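Local coordinates for protein alcohol dehydrogenase YqhD (Escherichia coli, PDB 4QGS) that reduces a broad range of short-chain aldehydes to primary alcohols with NADPH, using one zinc ion per subunit, at residues Asp205-Thr210 with Ala339-Phe344. Residues are numbered along the deposited sequence; the frame is centred on the assembly and turned at random.
Sequences DAFVHT and AATRNF. With ZN (zinc ion), chain B.
The ring of F207 meets F344 and T341 in a buried, wholly apolar helix-to-helix contact inside the all-helical C-terminal domain of a zinc-binding member of the iron-containing alcohol dehydrogenase family, joining helix 196-211 to helix 330-347. It illustrates how a metal-binding helix can present its ligands on one side and pack an aromatic ring on roughly the opposite side. With CG anti to the backbone N (chi1 -170°), the F207 ring is directed at the neighbouring helix and bridges backbones whose nearest CA atoms, those of F207 and T341, are 9.8 Å apart. One side of its ring, at CD1, comes within 3.7 Å of CE2 of F344, whose CD2 lies over a face of the F207 ring. The ring planes are inclined at 40°, neither stacked nor perpendicular. At the other side CE2 of F207 meets the methyl CG2 of T341 at 3.9 Å, while OG1 of T341 is hydrogen-bonded to Y318 and to the carbonyl of A337. The side chains of L232 (helix 222-244) and Y318 (helix 312-323) also touch F207. An alanine here would probably open a gap between the helices and leave the F344 ring and the T341 methyl without their mate. One turn of the same helix carries OD1 of D205 and NE2 of H209, each 2.1 Å from the zinc, whose coordination H278, H292 and two waters complete. The metal site thus draws on polar ligands from helix 196-211, whereas the contact of 205-210 with 339-344 is made by carbon atoms alone, consistent with dispersion and burial, with no hydrogen bond between the two segments.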
loop_
_atom_site.group_PDB
_atom_site.type_symbol
_atom_site.label_atom_id
_atom_site.label_comp_id
_atom_site.label_asym_id
_atom_site.label_seq_id
_atom_site.Cartn_x
_atom_site.Cartn_y
_atom_site.Cartn_z
ATOM N N ASP A 205 -1.431 -5.497 -5.970
ATOM C CA ASP A 205 -1.766 -4.843 -4.707
ATOM C C ASP A 205 -2.650 -3.619 -4.968
ATOM O O ASP A 205 -3.675 -3.423 -4.290
ATOM C CB ASP A 205 -0.497 -4.448 -3.961
ATOM C CG ASP A 205 -0.774 -3.903 -2.554
ATOM O OD1 ASP A 205 -1.653 -4.426 -1.811
ATOM O OD2 ASP A 205 -0.084 -2.926 -2.190
ATOM N N ALA A 206 -2.289 -2.821 -5.973
ATOM C CA ALA A 206 -3.150 -1.681 -6.345
ATOM C C ALA A 206 -4.562 -2.136 -6.747
ATOM O O ALA A 206 -5.568 -1.527 -6.353
ATOM C CB ALA A 206 -2.509 -0.878 -7.475
ATOM N N PHE A 207 -4.634 -3.211 -7.522
ATOM C CA PHE A 207 -5.901 -3.745 -8.005
ATOM C C PHE A 207 -6.762 -4.150 -6.815
ATOM O O PHE A 207 -7.953 -3.810 -6.729
ATOM C CB PHE A 207 -5.641 -4.939 -8.938
ATOM C CG PHE A 207 -6.862 -5.424 -9.696
ATOM C CD1 PHE A 207 -7.058 -5.065 -11.023
ATOM C CD2 PHE A 207 -7.796 -6.258 -9.085
ATOM C CE1 PHE A 207 -8.157 -5.532 -11.738
ATOM C CE2 PHE A 207 -8.908 -6.721 -9.797
ATOM C CZ PHE A 207 -9.088 -6.358 -11.117
ATOM N N VAL A 208 -6.144 -4.851 -5.870
ATOM C CA VAL A 208 -6.890 -5.352 -4.723
ATOM C C VAL A 208 -7.262 -4.224 -3.769
ATOM O O VAL A 208 -8.387 -4.208 -3.272
ATOM C CB VAL A 208 -6.097 -6.450 -3.989
ATOM C CG1 VAL A 208 -6.845 -6.874 -2.724
ATOM C CG2 VAL A 208 -5.904 -7.634 -4.928
ATOM N N HIS A 209 -6.367 -3.258 -3.536
ATOM C CA HIS A 209 -6.757 -2.106 -2.708
ATOM C C HIS A 209 -8.004 -1.437 -3.281
ATOM O O HIS A 209 -8.878 -0.999 -2.524
ATOM C CB HIS A 209 -5.620 -1.087 -2.576
ATOM C CG HIS A 209 -4.625 -1.436 -1.513
ATOM N ND1 HIS A 209 -4.457 -0.685 -0.370
ATOM C CD2 HIS A 209 -3.761 -2.478 -1.409
ATOM C CE1 HIS A 209 -3.521 -1.238 0.384
ATOM N NE2 HIS A 209 -3.084 -2.326 -0.223
ATOM N N THR A 210 -8.092 -1.382 -4.607
ATOM C CA THR A 210 -9.250 -0.780 -5.264
ATOM C C THR A 210 -10.509 -1.614 -5.011
ATOM O O THR A 210 -11.531 -1.072 -4.588
ATOM C CB THR A 210 -9.023 -0.621 -6.762
ATOM O OG1 THR A 210 -7.831 0.154 -6.968
ATOM C CG2 THR A 210 -10.238 0.106 -7.425
ATOM N N ALA A 339 -13.223 -15.584 -12.675
ATOM C CA ALA A 339 -12.229 -16.287 -13.489
ATOM C C ALA A 339 -11.318 -15.311 -14.239
ATOM O O ALA A 339 -10.107 -15.549 -14.346
ATOM C CB ALA A 339 -12.910 -17.231 -14.472
ATOM N N ALA A 340 -11.893 -14.224 -14.764
ATOM C CA ALA A 340 -11.101 -13.217 -15.471
ATOM C C ALA A 340 -10.097 -12.556 -14.527
ATOM O O ALA A 340 -8.977 -12.233 -14.931
ATOM C CB ALA A 340 -12.004 -12.145 -16.121
ATOM N N THR A 341 -10.512 -12.350 -13.278
ATOM C CA THR A 341 -9.647 -11.731 -12.273
ATOM C C THR A 341 -8.499 -12.678 -11.915
ATOM O O THR A 341 -7.334 -12.273 -11.866
ATOM C CB THR A 341 -10.449 -11.353 -11.010
ATOM O OG1 THR A 341 -11.564 -10.535 -11.390
ATOM C CG2 THR A 341 -9.584 -10.588 -10.013
ATOM N N ARG A 342 -8.837 -13.938 -11.675
ATOM C CA ARG A 342 -7.837 -14.950 -11.414
ATOM C C ARG A 342 -6.843 -15.014 -12.567
ATOM O O ARG A 342 -5.633 -14.978 -12.359
ATOM C CB ARG A 342 -8.500 -16.309 -11.204
ATOM C CG ARG A 342 -7.574 -17.351 -10.625
ATOM C CD ARG A 342 -8.284 -18.703 -10.482
ATOM N NE ARG A 342 -9.304 -18.771 -9.432
ATOM C CZ ARG A 342 -9.034 -18.894 -8.132
ATOM N NH1 ARG A 342 -10.012 -18.990 -7.249
ATOM N NH2 ARG A 342 -7.780 -18.900 -7.709
ATOM N N ASN A 343 -7.357 -15.082 -13.787
ATOM C CA ASN A 343 -6.494 -15.154 -14.955
ATOM C C ASN A 343 -5.585 -13.935 -15.090
ATOM O O ASN A 343 -4.413 -14.062 -15.449
ATOM C CB ASN A 343 -7.324 -15.326 -16.226
ATOM C CG ASN A 343 -6.457 -15.398 -17.467
ATOM O OD1 ASN A 343 -5.765 -16.404 -17.693
ATOM N ND2 ASN A 343 -6.467 -14.342 -18.265
ATOM N N PHE A 344 -6.124 -12.751 -14.794
ATOM C CA PHE A 344 -5.338 -11.520 -14.847
ATOM C C PHE A 344 -4.124 -11.630 -13.908
ATOM O O PHE A 344 -2.993 -11.351 -14.307
ATOM C CB PHE A 344 -6.224 -10.311 -14.492
ATOM C CG PHE A 344 -5.480 -9.003 -14.405
ATOM C CD1 PHE A 344 -4.864 -8.461 -15.525
ATOM C CD2 PHE A 344 -5.420 -8.304 -13.204
ATOM C CE1 PHE A 344 -4.182 -7.252 -15.448
ATOM C CE2 PHE A 344 -4.733 -7.099 -13.122
ATOM C CZ PHE A 344 -4.113 -6.579 -14.243
HETATM ZN ZN ZN B . -1.986 -4.015 0.256
HETATM O O HOH W 1 -1.686 -3.264 2.189
HETATM O O HOH W 2 -0.257 -2.738 0.128
#